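Local structure of outer membrane protein TP0453 (Treponema pallidum, 3K8G) at residues F68-S73 with S118-G123; A19-Y24 with G59-R64; L12-S17 with S135-P140; K48-R53 with G74-A79; S35-N40 with S250-L255. The protein alters membrane permeability at acidic pH, makes lipid vesicles more permeable in its non-lipidated form, and might take part in ligand transport. All blocks are in the same frame, centred on the assembly; numbering follows the deposited sequence.

How the contacts relate
Contacts 1 and 2 are strand pairings in the antiparallel wall of the half-barrel, their centres about 11 Å apart: strand 117-123 pairs with 67-74, which borders 54-62, partner of 21-26. Contact 3 packs helix 11-15 against the loop following helix 130-135, its centre about 12 Å from that of contact 1. Contacts 4 and 5 involve helices, 45-52 meeting the turn before 78-81 and 31-41 meeting 245-253, with Val51 touching Ile38 between them; the centres of contacts 3 and 5 are about 25 Å apart, on opposite sides of the chain's centre. Along the chain, contact 2 closes before contact 1 opens. Helices 31-41, 45-52 and 245-253 correspond to the amphipathic helices whose movement opens the hydrophobic cavity.

Contact 1. Residues F68-S73 with S118-G123; sequences FRLFGS and SCVIFG
Six backbone hydrogen bonds join Phe68, Leu70 and Gly72 to Phe122, Val120 and Ser118, two in each antiparallel pair, every residue giving one N-H and taking one. The bond from Phe68 N to Phe122 O is 2.8 Å long, its return, Phe122 N to Phe68 O, 3.0 Å. At the non-hydrogen-bonded pairs, Arg69 with Ile121 and Phe71 with Cys119, the strands come closer and CA-H groups point at carbonyls: Cys119 CA lies 3.4 Å from Leu70 O.

Apolar contacts occur on both faces. On that of Phe68, Leu70, Val120 and Phe122, the two phenylalanine side chains lie side by side, pointing the same way, and Phe68 CD2 sits at the edge of the Phe122 ring, 4.2 Å from its CD2. Leu70 CD1 meets Val120 CG1 at 4.1 Å. On the other face, Phe71 CG is anti to the backbone N (chi1 -178°), and CD1 touches Cys119 SG at 3.8 Å, an oblique sulfur-aromatic contact. Helix 130-135 covers Cys119 and Ile121, and helix 11-15 packs on Phe71.

Ser118 OG stands between its backbone N and carbonyl carbon (chi1 55°), 3.5 Å from Gly72 CA; glycine suits this spot because the hydroxyl takes the room a CB would need. Arg69 turns to the helix-covered face, where its salt bridge with Glu67, a cation-pi contact with Phe62 and a bond from NH1 to Val15 O probably help to accommodate its buried charge.

Ser118 OG also bonds a pentanediol, probably from the crystallisation liquor. Phe68, Leu70, Val120 and Phe122 make its face largely apolar, consistent with lining the half-barrel's hydrophobic cavity.

Contact 2. Residues A19-Y24 with G59-R64; sequences ADVYLY and GAFFAR
Ala19 lays its methyl over one face of the Phe62 ring, a CH-pi contact with CB 3.9 Å from the ring centroid. The same CB touches Ala60 CB at 3.6 Å and also lies over a face of the Tyr22 ring, offset toward its rim; alanine is small enough to fit among these three neighbours. Next to it, Asp20 reaches across to residues 59-64: Ala63 N donates to Asp20 OD2 over 2.8 Å, nearly straight at 174° and from above the carboxylate plane. A water gives a second bond to OD2 and accepts from Arg64 N, so the carboxylate holds one amide directly and the next through the water where the strand ends.

These contacts cluster at a classic beta bulge, in which Asp20 and Val21 both face Phe61. Phe61 O accepts from Asp20 N at 2.9 Å and, weakly, from Val21 N at 3.3 Å. Beyond the bulge the strands run on as a regular antiparallel pair: Phe61 N bonds Val21 O, and Leu23 and Gly59 exchange bonds. Gly59 leaves space for Leu23, whose CD1 lies 3.6 Å from Gly59 O.

Farther out, Tyr22 OH accepts a bond from Ala19 N, 3.1 Å long, and binds Gly16 O as well, which would help to hold the ring beside Ala19. Helix 147-153 brings Phe149 against Tyr22, while Val21 and Leu23 rest on Leu164 of strand 162-166.

Contact 3. Residues L12-S17 with S135-P140; sequences LGVVGS and SRLVNP
Arg136 grips the Val14 carbonyl side-on, with NE and NH2 both donating to Val14 O at 2.9 Å. Because both N-H groups belong to one rigid guanidinium and point nearly parallel, neither bond to the single oxygen is straight (146° and 141°). The oxygen lies close to the guanidinium plane; seen from the carbonyl, NE comes from above its plane while NH2 is tilted modestly from it. The bend at chi3 (-64°) turns NE toward this oxygen. Arginine suits the place: Val14 O belongs to the last turn of the helix, where carbonyls would gather partial negative charge, and a cation would be favoured there. NH2 also forms a salt bridge with Glu128, which probably offsets the nearby like charge of Arg69 NH1.

The rest of the side chain packs as well: CD lies 3.4 Å from Gly13 O, while Gly16 CA covers one face of the guanidinium. Gly16, just after the helix, has positive phi, a backbone shape that favours glycine. Gly13 gives room of another kind: Pro140 CB sits 3.9 Å from its CA, where a side chain would run into the proline ring. Separately, Val14 CG2 meets Leu137 CD2, also at 3.9 Å, the two branched side chains crossing at a slant.

Helix 11-15, assigned as amphipathic, is thereby fastened to the loop following helix 130-135. Asp141 in that loop adds a backbone bond to Gly13 and a carboxylate bond to Ser17 N. Val14, Val15 and Leu137 rest on Phe71 of strand 67-74, and Leu12 packs against helix 147-153.

Contact 4. Residues K48-R53 with G74-A79; sequences KKIVDR and GSYPYA
The C-terminal end of helix 45-52, assigned as the third amphipathic helix, is tied here to the turn leading from strand 67-74 into helix 78-81, through reciprocal bonds between Arg53 and Ser75. Ser75 N donates to Arg53 O at 3.0 Å, and Arg53 NE returns a bond of 2.7 Å to Ser75 O, with an N-H...O angle of 163°. That oxygen lies in the guanidinium plane. The bend at chi3 (72°) swings NE round to it, and the guanidinium then meets Pro77 tip to tip, NH2 lying 3.7 Å from Pro77 CD. Pro77, at the N-cap position, has no amide hydrogen and so brings no donor that needs a partner.

Gly74 lets the two backbones close up, its CA 3.3 Å from Arg53 O. Tyr76 crosses Ile50 at about a right angle: CE1 touches Ile50 CG2 at 3.7 Å, and Ile50 O lies at the ring edge, in its plane. Tyr76 OH is hydrogen-bonded to Thr54.

Backbone carbonyls thus take the polar bonds while Ile50 and Tyr76 supply the apolar surface. The charged guanidinium is held by a peptide oxygen, a neutral acceptor, so within the two segments the link is a hydrogen bond and not a salt bridge.

Contact 5. Residues S35-N40 with S250-L255; sequences SRIIEN and SVISSL
Asn40 ND2 donates to Ser253 OG over 2.7 Å, joining helix 31-41 to helix 245-253, which correspond to two of the amphipathic helices that move away from helices 169-176 and 215-225 when the hydrophobic cavity opens. The bond is nearly straight at 164°, and the hydroxyl oxygen lies in the plane of the asparagine amide. Ser253 OG, anti to its carbonyl carbon (chi1 -73°), is also hydrogen-bonded to Ala249 O one turn back in its own helix. Serine suits this buried place because its hydroxyl can donate to the Ala249 carbonyl and accept the Asn40 amide at once, and it is short enough to let the helices approach to 6.0 Å between Ile37 CA and Ser253 CA. His41 adds another polar tie by bonding Ser253 O.

An apolar pair accompanies the polar one. Ile37 and Ile252 slant across each other, their branched side chains meeting between the helices, and both rest on Phe25 of strand 21-26. These apolar residues face the sheet, consistent with amphipathic helices over a hydrophobic cavity. The delta methyl of Ile37 does the touching: CD1 lies 4.0 Å from both CD1 and CG2 of Ile252.

Contact 1. Residues F68-S73 with S118-G123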
# COMPACT_ATOMS: atom_id res chain seq x y z
N PHE A 68 -3.63 -5.91 -6.48
CA PHE A 68 -3.64 -5.14 -5.23
C PHE A 68 -5.04 -5.27 -4.66
O PHE A 68 -6.03 -5.26 -5.41
CB PHE A 68 -3.41 -3.65 -5.52
CG PHE A 68 -1.98 -3.26 -5.73
CD1 PHE A 68 -1.20 -2.80 -4.67
CD2 PHE A 68 -1.43 -3.22 -7.02
CE1 PHE A 68 0.13 -2.36 -4.86
CE2 PHE A 68 -0.09 -2.78 -7.23
CZ PHE A 68 0.69 -2.37 -6.14
N ARG A 69 -5.14 -5.40 -3.33
CA ARG A 69 -6.43 -5.36 -2.67
C ARG A 69 -6.35 -4.22 -1.71
O ARG A 69 -5.38 -4.15 -0.95
CB ARG A 69 -6.67 -6.65 -1.90
CG ARG A 69 -6.59 -7.92 -2.80
CD ARG A 69 -7.04 -9.17 -2.00
NE ARG A 69 -6.54 -10.36 -2.70
CZ ARG A 69 -6.17 -11.48 -2.09
NH1 ARG A 69 -6.25 -11.60 -0.76
NH2 ARG A 69 -5.72 -12.48 -2.82
N LEU A 70 -7.36 -3.36 -1.72
CA LEU A 70 -7.30 -2.11 -0.98
C LEU A 70 -8.56 -1.94 -0.17
O LEU A 70 -9.66 -2.23 -0.62
CB LEU A 70 -7.16 -0.90 -1.94
CG LEU A 70 -5.99 -0.99 -2.93
CD1 LEU A 70 -6.20 -0.10 -4.13
CD2 LEU A 70 -4.70 -0.63 -2.17
N PHE A 71 -8.40 -1.41 1.03
CA PHE A 71 -9.50 -1.11 1.87
C PHE A 71 -9.39 0.35 2.33
O PHE A 71 -8.34 0.77 2.81
CB PHE A 71 -9.50 -2.06 3.07
CG PHE A 71 -10.65 -1.86 4.02
CD1 PHE A 71 -11.76 -2.69 3.97
CD2 PHE A 71 -10.59 -0.84 4.97
CE1 PHE A 71 -12.82 -2.52 4.87
CE2 PHE A 71 -11.67 -0.65 5.87
CZ PHE A 71 -12.77 -1.50 5.82
N GLY A 72 -10.47 1.11 2.13
CA GLY A 72 -10.48 2.55 2.49
C GLY A 72 -11.48 2.86 3.60
O GLY A 72 -12.57 2.32 3.59
N SER A 73 -11.08 3.69 4.58
CA SER A 73 -12.04 4.21 5.56
C SER A 73 -12.32 5.62 5.12
O SER A 73 -11.38 6.36 4.83
CB SER A 73 -11.44 4.27 6.98
OG SER A 73 -10.94 2.99 7.33
N SER A 118 -14.75 1.26 1.87
CA SER A 118 -14.66 0.94 0.44
C SER A 118 -13.67 -0.22 0.23
O SER A 118 -12.73 -0.34 1.00
CB SER A 118 -14.21 2.15 -0.37
OG SER A 118 -12.98 2.70 0.10
N CYS A 119 -13.92 -1.08 -0.76
CA CYS A 119 -13.00 -2.18 -1.11
C CYS A 119 -12.73 -2.13 -2.60
O CYS A 119 -13.67 -2.03 -3.38
CB CYS A 119 -13.61 -3.55 -0.76
SG CYS A 119 -13.97 -3.75 1.02
N VAL A 120 -11.46 -2.23 -2.99
CA VAL A 120 -11.06 -2.13 -4.38
C VAL A 120 -10.09 -3.26 -4.61
O VAL A 120 -9.19 -3.50 -3.79
CB VAL A 120 -10.34 -0.78 -4.68
CG1 VAL A 120 -9.74 -0.76 -6.10
CG2 VAL A 120 -11.29 0.38 -4.48
N ILE A 121 -10.30 -3.99 -5.70
CA ILE A 121 -9.37 -5.01 -6.09
C ILE A 121 -8.98 -4.66 -7.51
O ILE A 121 -9.85 -4.50 -8.38
CB ILE A 121 -10.06 -6.42 -6.07
CG1 ILE A 121 -10.60 -6.74 -4.66
CG2 ILE A 121 -9.07 -7.49 -6.60
CD1 ILE A 121 -11.45 -8.04 -4.62
N PHE A 122 -7.68 -4.51 -7.74
CA PHE A 122 -7.15 -4.09 -9.02
C PHE A 122 -6.13 -5.10 -9.51
O PHE A 122 -5.26 -5.53 -8.75
CB PHE A 122 -6.44 -2.73 -8.87
CG PHE A 122 -5.61 -2.37 -10.05
CD1 PHE A 122 -6.21 -1.84 -11.20
CD2 PHE A 122 -4.24 -2.63 -10.06
CE1 PHE A 122 -5.44 -1.54 -12.35
CE2 PHE A 122 -3.46 -2.33 -11.19
CZ PHE A 122 -4.06 -1.80 -12.33
N GLY A 123 -6.18 -5.48 -10.78
CA GLY A 123 -5.05 -6.22 -11.34
C GLY A 123 -5.38 -7.16 -12.46
O GLY A 123 -6.24 -6.88 -13.27

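Contact 2. Residues A19-Y24 with G59-R64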
# COMPACT_ATOMS: atom_id res chain seq x y z
N ALA A 19 0.32 -11.67 1.71
CA ALA A 19 0.68 -10.71 0.67
C ALA A 19 2.24 -10.56 0.60
O ALA A 19 2.94 -10.76 1.60
CB ALA A 19 0.00 -9.30 0.96
N ASP A 20 2.75 -10.16 -0.54
CA ASP A 20 4.18 -9.82 -0.65
C ASP A 20 4.52 -8.44 -0.11
O ASP A 20 5.66 -8.21 0.34
CB ASP A 20 4.56 -9.93 -2.10
CG ASP A 20 4.37 -11.33 -2.62
OD1 ASP A 20 5.27 -12.11 -2.39
OD2 ASP A 20 3.29 -11.67 -3.16
N VAL A 21 3.57 -7.49 -0.21
CA VAL A 21 3.76 -6.10 0.30
C VAL A 21 2.48 -5.65 1.00
O VAL A 21 1.40 -5.90 0.47
CB VAL A 21 4.05 -5.07 -0.82
CG1 VAL A 21 4.23 -3.65 -0.26
CG2 VAL A 21 5.29 -5.49 -1.65
N TYR A 22 2.61 -5.07 2.21
CA TYR A 22 1.48 -4.44 2.87
C TYR A 22 1.75 -2.95 2.86
O TYR A 22 2.91 -2.54 3.01
CB TYR A 22 1.31 -4.95 4.33
CG TYR A 22 0.70 -6.33 4.33
CD1 TYR A 22 -0.70 -6.51 4.20
CD2 TYR A 22 1.53 -7.46 4.42
CE1 TYR A 22 -1.26 -7.82 4.19
CE2 TYR A 22 0.96 -8.79 4.38
CZ TYR A 22 -0.41 -8.93 4.28
OH TYR A 22 -0.92 -10.20 4.19
N LEU A 23 0.69 -2.16 2.71
CA LEU A 23 0.82 -0.70 2.59
C LEU A 23 -0.22 -0.01 3.45
O LEU A 23 -1.34 -0.48 3.61
CB LEU A 23 0.61 -0.25 1.13
CG LEU A 23 1.44 -0.95 0.04
CD1 LEU A 23 0.69 -2.24 -0.45
CD2 LEU A 23 1.68 0.03 -1.15
N TYR A 24 0.15 1.12 4.03
CA TYR A 24 -0.82 1.94 4.69
C TYR A 24 -0.53 3.42 4.33
O TYR A 24 0.59 3.90 4.53
CB TYR A 24 -0.74 1.71 6.20
CG TYR A 24 -1.50 2.74 6.98
CD1 TYR A 24 -2.88 2.70 7.06
CD2 TYR A 24 -0.82 3.77 7.63
CE1 TYR A 24 -3.59 3.71 7.80
CE2 TYR A 24 -1.50 4.79 8.35
CZ TYR A 24 -2.88 4.73 8.44
OH TYR A 24 -3.52 5.72 9.16
N GLY A 59 -3.51 -1.51 2.10
CA GLY A 59 -3.35 -2.24 0.87
C GLY A 59 -2.51 -3.50 1.05
O GLY A 59 -1.68 -3.57 1.93
N ALA A 60 -2.72 -4.45 0.16
CA ALA A 60 -1.91 -5.66 0.10
C ALA A 60 -1.66 -5.96 -1.40
O ALA A 60 -2.61 -5.93 -2.21
CB ALA A 60 -2.63 -6.80 0.76
N PHE A 61 -0.40 -6.18 -1.76
CA PHE A 61 -0.05 -6.62 -3.13
C PHE A 61 0.35 -8.10 -3.14
O PHE A 61 1.19 -8.53 -2.32
CB PHE A 61 1.13 -5.80 -3.67
CG PHE A 61 1.68 -6.37 -4.96
CD1 PHE A 61 0.93 -6.30 -6.11
CD2 PHE A 61 2.91 -7.00 -4.98
CE1 PHE A 61 1.43 -6.84 -7.32
CE2 PHE A 61 3.40 -7.54 -6.17
CZ PHE A 61 2.63 -7.46 -7.33
N PHE A 62 -0.24 -8.88 -4.05
CA PHE A 62 0.06 -10.31 -4.19
C PHE A 62 0.74 -10.59 -5.53
O PHE A 62 0.12 -10.44 -6.58
CB PHE A 62 -1.24 -11.14 -4.09
CG PHE A 62 -1.93 -10.99 -2.76
CD1 PHE A 62 -1.77 -11.98 -1.78
CD2 PHE A 62 -2.74 -9.90 -2.49
CE1 PHE A 62 -2.40 -11.88 -0.55
CE2 PHE A 62 -3.36 -9.77 -1.24
CZ PHE A 62 -3.18 -10.79 -0.28
N ALA A 63 2.01 -10.97 -5.51
CA ALA A 63 2.79 -11.10 -6.73
C ALA A 63 2.28 -12.23 -7.64
O ALA A 63 2.25 -12.08 -8.86
CB ALA A 63 4.26 -11.35 -6.41
N ARG A 64 1.91 -13.35 -7.04
CA ARG A 64 1.58 -14.55 -7.83
C ARG A 64 0.30 -14.39 -8.64
O ARG A 64 0.24 -14.78 -9.82
CB ARG A 64 1.52 -15.81 -6.94
CG ARG A 64 2.88 -16.20 -6.37
CD ARG A 64 2.91 -17.68 -5.94
NE ARG A 64 3.19 -18.55 -7.08
CZ ARG A 64 3.34 -19.88 -7.00
NH1 ARG A 64 3.21 -20.51 -5.85
NH2 ARG A 64 3.61 -20.57 -8.10
O HOH W 1 2.23 -13.88 -4.20

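Contact 3. Residues L12-S17 with S135-P140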
# COMPACT_ATOMS: atom_id res chain seq x y z
N LEU A 12 -6.76 -4.75 7.89
CA LEU A 12 -5.67 -5.67 7.47
C LEU A 12 -6.17 -7.11 7.30
O LEU A 12 -5.71 -7.81 6.42
CB LEU A 12 -4.47 -5.61 8.44
CG LEU A 12 -3.76 -4.22 8.38
CD1 LEU A 12 -2.76 -4.03 9.52
CD2 LEU A 12 -3.12 -3.96 7.01
N GLY A 13 -7.14 -7.52 8.11
CA GLY A 13 -7.75 -8.86 7.96
C GLY A 13 -8.61 -8.94 6.72
O GLY A 13 -8.83 -10.02 6.19
N VAL A 14 -9.09 -7.78 6.25
CA VAL A 14 -9.92 -7.74 5.03
C VAL A 14 -9.10 -7.80 3.74
O VAL A 14 -9.45 -8.52 2.80
CB VAL A 14 -10.86 -6.49 4.97
CG1 VAL A 14 -11.67 -6.48 3.63
CG2 VAL A 14 -11.79 -6.41 6.18
N VAL A 15 -7.99 -7.06 3.66
CA VAL A 15 -7.14 -7.15 2.45
C VAL A 15 -6.48 -8.55 2.34
O VAL A 15 -6.17 -9.01 1.25
CB VAL A 15 -6.11 -5.99 2.32
CG1 VAL A 15 -6.88 -4.63 2.30
CG2 VAL A 15 -5.08 -6.00 3.48
N GLY A 16 -6.26 -9.20 3.48
CA GLY A 16 -5.89 -10.61 3.47
C GLY A 16 -4.48 -10.92 3.88
O GLY A 16 -3.59 -10.09 3.77
N SER A 17 -4.29 -12.16 4.34
CA SER A 17 -3.00 -12.77 4.63
C SER A 17 -2.22 -13.21 3.39
O SER A 17 -2.80 -13.52 2.38
CB SER A 17 -3.27 -14.09 5.43
OG SER A 17 -3.51 -13.70 6.73
N SER A 135 -16.21 -11.44 2.22
CA SER A 135 -16.44 -12.47 3.26
C SER A 135 -15.52 -12.26 4.50
O SER A 135 -15.82 -12.74 5.61
CB SER A 135 -16.24 -13.87 2.72
OG SER A 135 -14.86 -14.15 2.54
N ARG A 136 -14.40 -11.57 4.28
CA ARG A 136 -13.45 -11.28 5.35
C ARG A 136 -13.92 -10.12 6.25
O ARG A 136 -13.30 -9.83 7.28
CB ARG A 136 -12.03 -11.09 4.80
CG ARG A 136 -11.47 -12.44 4.19
CD ARG A 136 -9.92 -12.41 3.96
NE ARG A 136 -9.59 -11.40 2.97
CZ ARG A 136 -9.49 -11.65 1.65
NH1 ARG A 136 -9.66 -12.90 1.21
NH2 ARG A 136 -9.18 -10.65 0.80
N LEU A 137 -14.99 -9.45 5.86
CA LEU A 137 -15.70 -8.54 6.78
C LEU A 137 -16.32 -9.28 7.95
O LEU A 137 -16.48 -8.69 9.04
CB LEU A 137 -16.79 -7.72 6.04
CG LEU A 137 -16.31 -6.73 4.96
CD1 LEU A 137 -17.50 -6.22 4.16
CD2 LEU A 137 -15.52 -5.56 5.55
N VAL A 138 -16.65 -10.56 7.73
CA VAL A 138 -17.30 -11.43 8.71
C VAL A 138 -16.26 -12.32 9.35
O VAL A 138 -16.26 -12.51 10.57
CB VAL A 138 -18.39 -12.37 8.03
CG1 VAL A 138 -19.00 -13.39 9.04
CG2 VAL A 138 -19.47 -11.55 7.37
N ASN A 139 -15.37 -12.89 8.52
CA ASN A 139 -14.32 -13.77 9.01
C ASN A 139 -12.93 -13.31 8.54
O ASN A 139 -12.44 -13.79 7.50
CB ASN A 139 -14.58 -15.24 8.56
CG ASN A 139 -15.89 -15.83 9.16
OD1 ASN A 139 -16.78 -16.20 8.42
ND2 ASN A 139 -15.98 -15.91 10.49
N PRO A 140 -12.27 -12.38 9.27
CA PRO A 140 -11.07 -11.78 8.69
C PRO A 140 -9.86 -12.72 8.72
O PRO A 140 -9.79 -13.64 9.55
CB PRO A 140 -10.80 -10.57 9.61
CG PRO A 140 -11.39 -11.01 10.98
CD PRO A 140 -12.69 -11.68 10.51

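Contact 4. Residues K48-R53 with G74-A79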
# COMPACT_ATOMS: atom_id res chain seq x y z
N LYS A 48 -10.22 8.43 -8.17
CA LYS A 48 -9.80 9.71 -7.59
C LYS A 48 -10.90 10.28 -6.72
O LYS A 48 -10.65 10.73 -5.60
CB LYS A 48 -9.38 10.72 -8.68
CG LYS A 48 -7.97 10.50 -9.21
CD LYS A 48 -7.35 11.77 -9.80
CE LYS A 48 -5.92 11.51 -10.28
NZ LYS A 48 -5.20 12.77 -10.65
N LYS A 49 -12.14 10.22 -7.21
CA LYS A 49 -13.28 10.71 -6.43
C LYS A 49 -13.40 9.98 -5.09
O LYS A 49 -13.66 10.61 -4.05
CB LYS A 49 -14.58 10.63 -7.24
CG LYS A 49 -14.69 11.75 -8.29
CD LYS A 49 -15.92 11.57 -9.19
CE LYS A 49 -16.08 12.72 -10.19
NZ LYS A 49 -14.93 12.76 -11.13
N ILE A 50 -13.20 8.66 -5.11
CA ILE A 50 -13.25 7.86 -3.87
C ILE A 50 -12.14 8.30 -2.90
O ILE A 50 -12.39 8.50 -1.69
CB ILE A 50 -13.21 6.33 -4.16
CG1 ILE A 50 -14.49 5.90 -4.90
CG2 ILE A 50 -13.06 5.50 -2.84
CD1 ILE A 50 -14.46 4.50 -5.45
N VAL A 51 -10.93 8.47 -3.45
CA VAL A 51 -9.77 8.88 -2.63
C VAL A 51 -10.02 10.22 -1.96
O VAL A 51 -9.69 10.38 -0.79
CB VAL A 51 -8.43 8.88 -3.42
CG1 VAL A 51 -7.25 9.19 -2.50
CG2 VAL A 51 -8.18 7.54 -3.98
N ASP A 52 -10.64 11.16 -2.68
CA ASP A 52 -10.97 12.48 -2.12
C ASP A 52 -11.93 12.44 -0.93
O ASP A 52 -12.01 13.40 -0.16
CB ASP A 52 -11.46 13.45 -3.22
CG ASP A 52 -10.38 13.74 -4.28
OD1 ASP A 52 -10.72 14.20 -5.38
OD2 ASP A 52 -9.19 13.49 -4.01
N ARG A 53 -12.62 11.32 -0.76
CA ARG A 53 -13.51 11.10 0.39
C ARG A 53 -12.97 10.06 1.42
O ARG A 53 -13.71 9.61 2.29
CB ARG A 53 -14.89 10.65 -0.11
CG ARG A 53 -15.61 11.73 -0.96
CD ARG A 53 -17.10 11.45 -1.05
NE ARG A 53 -17.75 11.73 0.22
CZ ARG A 53 -18.35 12.87 0.55
NH1 ARG A 53 -18.41 13.88 -0.32
NH2 ARG A 53 -18.90 13.00 1.74
N GLY A 74 -13.60 5.98 5.05
CA GLY A 74 -13.96 7.32 4.62
C GLY A 74 -15.44 7.59 4.82
O GLY A 74 -16.09 6.99 5.67
N SER A 75 -15.95 8.48 3.99
CA SER A 75 -17.37 8.89 4.05
C SER A 75 -17.90 8.74 2.63
O SER A 75 -17.50 9.48 1.73
CB SER A 75 -17.48 10.34 4.52
OG SER A 75 -18.84 10.72 4.69
N TYR A 76 -18.72 7.73 2.41
CA TYR A 76 -19.18 7.40 1.08
C TYR A 76 -20.72 7.37 1.03
O TYR A 76 -21.32 6.30 0.81
CB TYR A 76 -18.60 6.07 0.62
CG TYR A 76 -17.09 5.92 0.83
CD1 TYR A 76 -16.19 6.68 0.11
CD2 TYR A 76 -16.58 5.00 1.76
CE1 TYR A 76 -14.83 6.55 0.29
CE2 TYR A 76 -15.22 4.85 1.94
CZ TYR A 76 -14.35 5.61 1.20
OH TYR A 76 -12.99 5.48 1.36
N PRO A 77 -21.36 8.54 1.23
CA PRO A 77 -22.83 8.64 1.21
C PRO A 77 -23.44 8.24 -0.13
O PRO A 77 -22.78 8.28 -1.16
CB PRO A 77 -23.10 10.13 1.47
CG PRO A 77 -21.85 10.72 1.94
CD PRO A 77 -20.72 9.85 1.41
N TYR A 78 -24.72 7.87 -0.11
CA TYR A 78 -25.45 7.47 -1.32
C TYR A 78 -25.38 8.51 -2.44
O TYR A 78 -25.28 8.15 -3.61
CB TYR A 78 -26.92 7.18 -0.97
CG TYR A 78 -27.77 6.78 -2.16
CD1 TYR A 78 -28.79 7.61 -2.63
CD2 TYR A 78 -27.55 5.56 -2.80
CE1 TYR A 78 -29.58 7.23 -3.72
CE2 TYR A 78 -28.33 5.17 -3.88
CZ TYR A 78 -29.34 6.01 -4.34
OH TYR A 78 -30.09 5.60 -5.42
N ALA A 79 -25.43 9.79 -2.07
CA ALA A 79 -25.45 10.89 -3.04
C ALA A 79 -24.13 10.95 -3.78
O ALA A 79 -24.06 11.43 -4.92
CB ALA A 79 -25.73 12.22 -2.33

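Contact 5. Residues S35-N40 with S250-L255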
# COMPACT_ATOMS: atom_id res chain seq x y z
N SER A 35 -2.33 10.27 -5.82
CA SER A 35 -2.77 10.64 -7.16
C SER A 35 -1.85 10.07 -8.22
O SER A 35 -2.33 9.50 -9.18
CB SER A 35 -2.87 12.17 -7.31
OG SER A 35 -4.04 12.63 -6.65
N ARG A 36 -0.54 10.23 -8.03
CA ARG A 36 0.44 9.73 -9.01
C ARG A 36 0.40 8.21 -9.16
O ARG A 36 0.50 7.69 -10.27
CB ARG A 36 1.86 10.13 -8.62
CG ARG A 36 2.17 11.59 -8.75
CD ARG A 36 3.61 11.87 -8.31
NE ARG A 36 3.98 13.26 -8.60
CZ ARG A 36 4.53 13.66 -9.75
NH1 ARG A 36 4.80 12.79 -10.72
NH2 ARG A 36 4.83 14.95 -9.91
N ILE A 37 0.29 7.50 -8.04
CA ILE A 37 0.18 6.05 -8.13
C ILE A 37 -1.06 5.65 -8.92
O ILE A 37 -0.98 4.82 -9.83
CB ILE A 37 0.17 5.39 -6.74
CG1 ILE A 37 1.51 5.63 -6.05
CG2 ILE A 37 -0.11 3.86 -6.86
CD1 ILE A 37 1.46 5.37 -4.57
N ILE A 38 -2.19 6.27 -8.59
CA ILE A 38 -3.44 5.96 -9.30
C ILE A 38 -3.30 6.20 -10.80
O ILE A 38 -3.64 5.33 -11.61
CB ILE A 38 -4.62 6.74 -8.72
CG1 ILE A 38 -4.99 6.17 -7.35
CG2 ILE A 38 -5.82 6.78 -9.72
CD1 ILE A 38 -6.01 7.02 -6.63
N GLU A 39 -2.76 7.37 -11.16
CA GLU A 39 -2.49 7.73 -12.55
C GLU A 39 -1.68 6.70 -13.31
O GLU A 39 -1.99 6.42 -14.47
CB GLU A 39 -1.73 9.07 -12.62
CG GLU A 39 -2.55 10.27 -12.28
CD GLU A 39 -1.73 11.53 -12.39
OE1 GLU A 39 -1.27 11.81 -13.52
OE2 GLU A 39 -1.53 12.21 -11.36
N ASN A 40 -0.63 6.17 -12.68
CA ASN A 40 0.22 5.14 -13.28
C ASN A 40 -0.54 3.85 -13.64
O ASN A 40 -0.05 3.06 -14.45
CB ASN A 40 1.37 4.77 -12.33
CG ASN A 40 2.40 5.90 -12.14
OD1 ASN A 40 2.45 6.88 -12.89
ND2 ASN A 40 3.26 5.74 -11.12
N SER A 250 6.42 5.71 -8.70
CA SER A 250 6.92 4.78 -9.71
C SER A 250 7.41 3.45 -9.08
O SER A 250 7.04 2.37 -9.53
CB SER A 250 8.04 5.46 -10.50
OG SER A 250 8.78 4.53 -11.26
N VAL A 251 8.23 3.55 -8.04
CA VAL A 251 8.66 2.37 -7.25
C VAL A 251 7.47 1.50 -6.81
O VAL A 251 7.45 0.27 -6.98
CB VAL A 251 9.55 2.78 -6.03
CG1 VAL A 251 9.74 1.62 -5.06
CG2 VAL A 251 10.91 3.31 -6.50
N ILE A 252 6.45 2.14 -6.25
CA ILE A 252 5.26 1.40 -5.82
C ILE A 252 4.43 0.81 -6.99
O ILE A 252 3.94 -0.33 -6.91
CB ILE A 252 4.37 2.30 -4.92
CG1 ILE A 252 5.14 2.59 -3.61
CG2 ILE A 252 3.03 1.64 -4.68
CD1 ILE A 252 4.46 3.57 -2.67
N SER A 253 4.28 1.60 -8.05
CA SER A 253 3.55 1.22 -9.25
C SER A 253 4.20 0.03 -9.91
O SER A 253 3.51 -0.86 -10.41
CB SER A 253 3.57 2.38 -10.25
OG SER A 253 2.71 3.41 -9.81
N SER A 254 5.52 -0.01 -9.89
CA SER A 254 6.30 -1.03 -10.57
C SER A 254 6.12 -2.45 -9.98
O SER A 254 6.63 -3.40 -10.56
CB SER A 254 7.77 -0.67 -10.60
OG SER A 254 8.35 -0.87 -9.32
N LEU A 255 5.45 -2.57 -8.84
CA LEU A 255 5.10 -3.89 -8.28
C LEU A 255 4.19 -4.64 -9.26
O LEU A 255 4.31 -5.86 -9.43
CB LEU A 255 4.38 -3.73 -6.92
CG LEU A 255 5.24 -3.30 -5.71
CD1 LEU A 255 4.40 -2.94 -4.46
CD2 LEU A 255 6.26 -4.42 -5.38